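PDB 2HAY: putative NAD(P)H-flavin oxidoreductase from Streptococcus pyogenes serotype M1, which binds flavin mononucleotide as its cofactor and probably uses NAD(P)H to reduce flavins, quinones or nitro compounds, as a member of the nitroreductase family. Local coordinates for the interface of chains A and B. Numbering follows the deposited sequence. Chains: chain A/B, Putative NAD(P)H-flavin oxidoreductase.

Contacts 1 and 2 are twin ends of one two-fold symmetric interface. In each, the C-terminal strand 220-223 of one chain runs parallel to strand 54-59 of the other, so each chain lends its tail to its partner's sheet. Their C-alpha centres lie about 43 Å apart. Contact 3 is set between them, its C-alpha centre about 25 Å from that of contact 1 and 19 Å from that of contact 2, where the long helices beginning at residue 137 meet near the symmetry axis. Exchanged tails at the periphery and packed helices in the middle fit the intertwined, FMN-binding dimer typical of the nitroreductase family.

Contact 1: the interface of chains A and B. Residues chain A 222-224; chain B 58-61.
A:Val223 and B:Val58 join the C-terminal strand 220-223 of chain A to strand 54-59 of chain B, extending the partner's sheet by a parallel strand. The backbone N of A:Val223 gives a nearly straight hydrogen bond to the carbonyl O of B:Val58 at 2.7 Å. One residue on, the carbonyl O of A:Val223 takes a bond from the N of B:Asp60 at 2.9 Å, more bent at 139°, and the N of B:Asn61 adds a weak one to the same oxygen where chain B leaves its strand. The side-chain amide of B:Asn61 then holds the last residue of the chain: ND2 of B:Asn61 donates to O of A:Lys224, an oxygen of the C-terminal carboxylate, at 2.8 Å, with this acceptor close to the amide plane. CG of B:Asn61 stands anti to its backbone N (chi1 -170°), a turn that carries the amide toward the end of the tail. Around these polar links, A:Val223 lies alongside B:Leu59, both side chains pointing the same way, and CG1 of A:Val223 comes 4.1 Å from CD1 of B:Leu59. On the other side of the strand, CG1 of A:Val222 approaches the carboxylate of B:Asp60. The ammonium of A:Lys224 and that carboxylate are not in direct contact but may attract each other across 4.5 Å, from NZ of A:Lys224 to OD1 of B:Asp60. Water 1 stands between them, its O 2.7 Å from NZ of A:Lys224.

Contact 2: the interface of chains A and B. Residues chain A 55, 57-60, 64, 186; chain B 221-223.
Both methyls of B:Val223 reach chain A because CG1 stands anti to its own backbone N (chi1 178°) and CG2 lies beside that N. CG2 of B:Val223 enters between A:Val57 and A:Val186, 3.6 Å from CG1 of A:Val57, while CG1 of B:Val223 meets CD1 of A:Ile64 at 3.8 Å. CD1 of A:Leu59 lies alongside CG1 of B:Val223, as in the twin contact, whereas A:Ile64, from helix 62-68, crosses the valine at about a right angle. Valine, leucine and isoleucine side chains thus pack against the side chain of B:Val223, giving the exchanged tail an apolar grip on one side of the sheet. On the opposite side, the smaller contact pairs CG2 of B:Val222 with CB of A:Val58. The backbones form a parallel ladder: A:Val58 donates its N to the O of B:Ser221 and accepts the N of B:Val223 on its own O, each at 2.8 Å. The N of A:Asp60 closes the ladder on the O of B:Val223 at 2.9 Å. B:Ser221 turns OG between its backbone N and carbonyl carbon (chi1 66°), over the methyls of A:Val57 and toward water 2, which links it to NH1 of A:Arg55. The guanidinium is itself positioned from within chain A: NH2 of A:Arg55 donates to a lone pair of the A:Val186 O at 2.9 Å, this oxygen lying near the guanidinium plane.

Contact 3: the interface of chains A and B. Residues chain A 146, 149-150, 152, 170; chain B 146-147, 149-150.
The phenol rings of A:Tyr149 and B:Tyr149 each receive the partner's Lys146 over one face. CB of B:Lys146 sits 3.8 Å from the centroid of the A:Tyr149 ring, and CB of A:Lys146 lies over the centre of the B:Tyr149 ring in the same way. At the ring edges, in plane, come CG1 of B:Ile150 against A:Tyr149 and CG1 of A:Ile150 against B:Tyr149. Both lysine chains run extended beyond CG along the opposing rings, and they cross each other at about a right angle with a tight 3.5 Å between CG of A:Lys146 and CG of B:Lys146. Their ammonium ends turn to water: water 3 joins NZ of B:Lys146 to OH of A:Tyr149, and water 4 makes the matching link for A:Lys146 and B:Tyr149. B:Gln147 bends at chi2 (-49°) and reaches A:Glu170 tip to tip. NE2 of B:Gln147 donates to OE1 of A:Glu170 at 3.1 Å, on the syn side and 30° out of the carboxylate plane, with amide and carboxylate nearly perpendicular. A:Glu170, just beyond strand 165-169, and B:Gln147 both line FMN pockets, so their bond probably links the two chains' contributions at a flavin site; helices 137-161 of chain A and 137-162 of chain B pack together at the centre of the dimer.

Contact 1: the interface of chains A and B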
loop_
_atom_site.group_PDB
_atom_site.type_symbol
_atom_site.label_atom_id
_atom_site.label_comp_id
_atom_site.label_asym_id
_atom_site.label_seq_id
_atom_site.Cartn_x
_atom_site.Cartn_y
_atom_site.Cartn_z
ATOM N N VAL A 222 -11.074 9.510 -16.366
ATOM C CA VAL A 222 -11.412 8.408 -17.271
ATOM C C VAL A 222 -10.754 8.665 -18.608
ATOM O O VAL A 222 -10.827 9.763 -19.114
ATOM C CB VAL A 222 -12.949 8.329 -17.513
ATOM C CG1 VAL A 222 -13.292 7.107 -18.329
ATOM C CG2 VAL A 222 -13.701 8.333 -16.180
ATOM N N VAL A 223 -10.115 7.656 -19.178
ATOM C CA VAL A 223 -9.671 7.731 -20.572
ATOM C C VAL A 223 -10.562 6.824 -21.402
ATOM O O VAL A 223 -10.442 5.597 -21.323
ATOM C CB VAL A 223 -8.182 7.337 -20.720
ATOM C CG1 VAL A 223 -7.760 7.309 -22.201
ATOM C CG2 VAL A 223 -7.321 8.299 -19.922
ATOM N N LYS A 224 -11.447 7.439 -22.191
ATOM C CA LYS A 224 -12.515 6.741 -22.932
ATOM C C LYS A 224 -12.011 6.044 -24.200
ATOM O O LYS A 224 -11.150 6.574 -24.904
ATOM C CB LYS A 224 -13.641 7.723 -23.321
ATOM C CG LYS A 224 -14.117 8.619 -22.176
ATOM C CD LYS A 224 -15.590 8.989 -22.302
ATOM C CE LYS A 224 -16.233 9.118 -20.905
ATOM N NZ LYS A 224 -16.628 7.802 -20.266
ATOM N N VAL B 58 -9.183 5.590 -14.934
ATOM C CA VAL B 58 -9.993 4.530 -15.502
ATOM C C VAL B 58 -9.675 4.433 -16.977
ATOM O O VAL B 58 -9.998 5.336 -17.755
ATOM C CB VAL B 58 -11.489 4.737 -15.217
ATOM C CG1 VAL B 58 -12.301 3.603 -15.803
ATOM C CG2 VAL B 58 -11.726 4.838 -13.685
ATOM N N LEU B 59 -9.005 3.349 -17.343
ATOM C CA LEU B 59 -8.587 3.133 -18.724
ATOM C C LEU B 59 -9.662 2.314 -19.447
ATOM O O LEU B 59 -9.659 1.089 -19.389
ATOM C CB LEU B 59 -7.226 2.421 -18.806
ATOM C CG LEU B 59 -6.689 2.244 -20.238
ATOM C CD1 LEU B 59 -6.559 3.576 -20.956
ATOM C CD2 LEU B 59 -5.355 1.520 -20.242
ATOM N N ASP B 60 -10.585 3.018 -20.094
ATOM C CA ASP B 60 -11.665 2.412 -20.860
ATOM C C ASP B 60 -11.260 2.194 -22.334
ATOM O O ASP B 60 -11.804 1.327 -23.016
ATOM C CB ASP B 60 -12.909 3.303 -20.778
ATOM C CG ASP B 60 -13.756 3.035 -19.542
ATOM O OD1 ASP B 60 -14.653 3.857 -19.252
ATOM O OD2 ASP B 60 -13.547 2.006 -18.856
ATOM N N ASN B 61 -10.285 2.974 -22.801
ATOM C CA ASN B 61 -9.868 2.972 -24.195
ATOM C C ASN B 61 -9.275 1.634 -24.631
ATOM O O ASN B 61 -8.201 1.228 -24.157
ATOM C CB ASN B 61 -8.878 4.101 -24.456
ATOM C CG ASN B 61 -8.606 4.297 -25.939
ATOM O OD1 ASN B 61 -7.732 3.653 -26.512
ATOM N ND2 ASN B 61 -9.383 5.163 -26.573
HETATM O O HOH W 1 -15.740 5.296 -20.860
#

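Contact 2: the interface of chains A and B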
loop_
_atom_site.group_PDB
_atom_site.type_symbol
_atom_site.label_atom_id
_atom_site.label_comp_id
_atom_site.label_asym_id
_atom_site.label_seq_id
_atom_site.Cartn_x
_atom_site.Cartn_y
_atom_site.Cartn_z
ATOM N N ARG A 55 6.304 -8.832 7.555
ATOM C CA ARG A 55 5.914 -9.322 8.864
ATOM C C ARG A 55 5.206 -8.166 9.543
ATOM O O ARG A 55 5.487 -7.007 9.261
ATOM C CB ARG A 55 7.118 -9.787 9.715
ATOM C CG ARG A 55 7.910 -10.968 9.182
ATOM C CD ARG A 55 8.743 -11.656 10.269
ATOM N NE ARG A 55 9.881 -10.859 10.735
ATOM C CZ ARG A 55 10.037 -10.408 11.985
ATOM N NH1 ARG A 55 9.111 -10.653 12.916
ATOM N NH2 ARG A 55 11.131 -9.703 12.312
ATOM N N VAL A 57 4.257 -6.843 13.341
ATOM C CA VAL A 57 4.678 -7.080 14.711
ATOM C C VAL A 57 3.921 -6.148 15.612
ATOM O O VAL A 57 3.956 -4.934 15.424
ATOM C CB VAL A 57 6.184 -6.813 14.882
ATOM C CG1 VAL A 57 6.609 -7.027 16.365
ATOM C CG2 VAL A 57 6.990 -7.681 13.926
ATOM N N VAL A 58 3.219 -6.716 16.576
ATOM C CA VAL A 58 2.560 -5.942 17.605
ATOM C C VAL A 58 3.596 -5.596 18.681
ATOM O O VAL A 58 4.142 -6.484 19.347
ATOM C CB VAL A 58 1.350 -6.741 18.182
ATOM C CG1 VAL A 58 0.610 -5.956 19.246
ATOM C CG2 VAL A 58 0.422 -7.119 17.057
ATOM N N LEU A 59 3.894 -4.307 18.828
ATOM C CA LEU A 59 4.893 -3.877 19.786
ATOM C C LEU A 59 4.196 -3.436 21.067
ATOM O O LEU A 59 3.781 -2.285 21.200
ATOM C CB LEU A 59 5.794 -2.760 19.216
ATOM C CG LEU A 59 6.973 -2.237 20.070
ATOM C CD1 LEU A 59 8.035 -3.339 20.301
ATOM C CD2 LEU A 59 7.623 -0.992 19.410
ATOM N N ASP A 60 4.060 -4.370 22.001
ATOM C CA ASP A 60 3.490 -4.054 23.311
ATOM C C ASP A 60 4.560 -3.616 24.314
ATOM O O ASP A 60 4.257 -2.923 25.290
ATOM C CB ASP A 60 2.674 -5.241 23.856
ATOM C CG ASP A 60 1.282 -5.351 23.216
ATOM O OD1 ASP A 60 0.736 -4.330 22.733
ATOM O OD2 ASP A 60 0.711 -6.467 23.221
ATOM N N ILE A 64 10.902 -0.603 24.674
ATOM C CA ILE A 64 11.303 -0.453 23.270
ATOM C C ILE A 64 10.635 0.783 22.637
ATOM O O ILE A 64 11.284 1.554 21.912
ATOM C CB ILE A 64 11.035 -1.726 22.423
ATOM C CG1 ILE A 64 11.882 -2.896 22.956
ATOM C CG2 ILE A 64 11.317 -1.450 20.942
ATOM C CD1 ILE A 64 11.531 -4.269 22.353
ATOM N N VAL A 186 14.193 -7.907 17.511
ATOM C CA VAL A 186 12.834 -7.825 16.989
ATOM C C VAL A 186 12.887 -8.090 15.481
ATOM O O VAL A 186 11.995 -8.712 14.916
ATOM C CB VAL A 186 12.192 -6.460 17.287
ATOM C CG1 VAL A 186 10.794 -6.380 16.660
ATOM C CG2 VAL A 186 12.136 -6.220 18.793
ATOM N N SER B 221 3.346 -11.482 14.851
ATOM C CA SER B 221 3.908 -11.781 16.159
ATOM C C SER B 221 3.704 -10.621 17.131
ATOM O O SER B 221 3.317 -9.523 16.732
ATOM C CB SER B 221 5.401 -12.112 16.064
ATOM O OG SER B 221 6.145 -10.981 15.648
ATOM N N VAL B 222 3.958 -10.894 18.407
ATOM C CA VAL B 222 3.822 -9.914 19.470
ATOM C C VAL B 222 5.161 -9.807 20.186
ATOM O O VAL B 222 5.738 -10.821 20.574
ATOM C CB VAL B 222 2.696 -10.315 20.483
ATOM C CG1 VAL B 222 2.605 -9.330 21.618
ATOM C CG2 VAL B 222 1.357 -10.415 19.773
ATOM N N VAL B 223 5.655 -8.580 20.332
ATOM C CA VAL B 223 6.786 -8.291 21.197
ATOM C C VAL B 223 6.246 -7.768 22.539
ATOM O O VAL B 223 5.756 -6.636 22.633
ATOM C CB VAL B 223 7.834 -7.324 20.535
ATOM C CG1 VAL B 223 8.992 -7.011 21.511
ATOM C CG2 VAL B 223 8.418 -7.954 19.305
HETATM O O HOH W 2 6.196 -11.245 12.953
#

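Contact 3: the interface of chains A and B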
loop_
_atom_site.group_PDB
_atom_site.type_symbol
_atom_site.label_atom_id
_atom_site.label_comp_id
_atom_site.label_asym_id
_atom_site.label_seq_id
_atom_site.Cartn_x
_atom_site.Cartn_y
_atom_site.Cartn_z
ATOM N N LYS A 146 6.627 -1.593 -0.574
ATOM C CA LYS A 146 5.372 -1.200 -1.249
ATOM C C LYS A 146 4.278 -2.222 -0.982
ATOM O O LYS A 146 3.130 -1.841 -0.798
ATOM C CB LYS A 146 5.557 -1.094 -2.775
ATOM C CG LYS A 146 6.214 0.155 -3.295
ATOM C CD LYS A 146 6.707 -0.098 -4.734
ATOM C CE LYS A 146 7.423 1.088 -5.310
ATOM N NZ LYS A 146 7.833 0.918 -6.733
ATOM N N TYR A 149 2.313 -1.566 2.211
ATOM C CA TYR A 149 1.341 -0.482 2.147
ATOM C C TYR A 149 -0.046 -0.977 1.726
ATOM O O TYR A 149 -1.045 -0.349 2.062
ATOM C CB TYR A 149 1.828 0.663 1.233
ATOM C CG TYR A 149 2.955 1.466 1.826
ATOM C CD1 TYR A 149 2.726 2.717 2.384
ATOM C CD2 TYR A 149 4.256 0.963 1.842
ATOM C CE1 TYR A 149 3.763 3.452 2.982
ATOM C CE2 TYR A 149 5.303 1.684 2.440
ATOM C CZ TYR A 149 5.051 2.911 2.992
ATOM O OH TYR A 149 6.095 3.630 3.495
ATOM N N ILE A 150 -0.110 -2.100 1.003
ATOM C CA ILE A 150 -1.378 -2.761 0.721
ATOM C C ILE A 150 -2.027 -3.276 2.014
ATOM O O ILE A 150 -3.226 -3.075 2.242
ATOM C CB ILE A 150 -1.214 -3.959 -0.257
ATOM C CG1 ILE A 150 -0.643 -3.518 -1.615
ATOM C CG2 ILE A 150 -2.592 -4.702 -0.469
ATOM C CD1 ILE A 150 -0.290 -4.702 -2.545
ATOM N N LEU A 152 -1.179 -2.274 4.994
ATOM C CA LEU A 152 -1.441 -1.078 5.754
ATOM C C LEU A 152 -2.841 -0.500 5.461
ATOM O O LEU A 152 -3.578 -0.195 6.390
ATOM C CB LEU A 152 -0.376 -0.047 5.459
ATOM C CG LEU A 152 -0.484 1.272 6.223
ATOM C CD1 LEU A 152 -0.218 1.058 7.726
ATOM C CD2 LEU A 152 0.510 2.251 5.617
ATOM N N GLU A 170 5.252 7.166 8.894
ATOM C CA GLU A 170 6.591 7.039 8.317
ATOM C C GLU A 170 7.557 7.983 9.041
ATOM O O GLU A 170 8.767 7.946 8.793
ATOM C CB GLU A 170 6.604 7.398 6.819
ATOM C CG GLU A 170 5.913 6.394 5.863
ATOM C CD GLU A 170 5.932 6.849 4.400
ATOM O OE1 GLU A 170 5.771 5.989 3.486
ATOM O OE2 GLU A 170 6.123 8.040 4.138
ATOM N N LYS B 146 4.771 4.086 -3.255
ATOM C CA LYS B 146 4.332 3.366 -2.035
ATOM C C LYS B 146 2.977 3.830 -1.566
ATOM O O LYS B 146 2.140 2.996 -1.179
ATOM C CB LYS B 146 5.299 3.527 -0.878
ATOM C CG LYS B 146 6.605 2.762 -1.017
ATOM C CD LYS B 146 7.569 3.113 0.085
ATOM C CE LYS B 146 8.897 2.440 -0.164
ATOM N NZ LYS B 146 9.904 2.813 0.876
ATOM N N GLN B 147 2.752 5.153 -1.565
ATOM C CA GLN B 147 1.450 5.682 -1.117
ATOM C C GLN B 147 0.278 5.098 -1.921
ATOM O O GLN B 147 -0.799 4.814 -1.374
ATOM C CB GLN B 147 1.400 7.224 -1.127
ATOM C CG GLN B 147 2.647 7.954 -0.531
ATOM C CD GLN B 147 3.061 7.435 0.815
ATOM O OE1 GLN B 147 2.282 7.439 1.768
ATOM N NE2 GLN B 147 4.307 6.982 0.905
ATOM N N TYR B 149 -0.053 2.224 -3.198
ATOM C CA TYR B 149 -0.372 0.863 -2.684
ATOM C C TYR B 149 -1.381 0.889 -1.514
ATOM O O TYR B 149 -2.138 -0.053 -1.356
ATOM C CB TYR B 149 0.892 0.086 -2.313
ATOM C CG TYR B 149 1.683 -0.363 -3.518
ATOM C CD1 TYR B 149 2.503 0.544 -4.236
ATOM C CD2 TYR B 149 1.626 -1.679 -3.953
ATOM C CE1 TYR B 149 3.213 0.129 -5.357
ATOM C CE2 TYR B 149 2.344 -2.096 -5.098
ATOM C CZ TYR B 149 3.129 -1.195 -5.779
ATOM O OH TYR B 149 3.844 -1.599 -6.883
ATOM N N ILE B 150 -1.390 1.945 -0.696
ATOM C CA ILE B 150 -2.477 2.138 0.304
ATOM C C ILE B 150 -3.868 2.205 -0.385
ATOM O O ILE B 150 -4.850 1.534 0.042
ATOM C CB ILE B 150 -2.254 3.405 1.182
ATOM C CG1 ILE B 150 -0.858 3.385 1.832
ATOM C CG2 ILE B 150 -3.420 3.599 2.205
ATOM C CD1 ILE B 150 -0.509 4.612 2.688
HETATM O O HOH W 3 8.549 2.455 3.456
HETATM O O HOH W 4 5.445 0.527 -7.963
#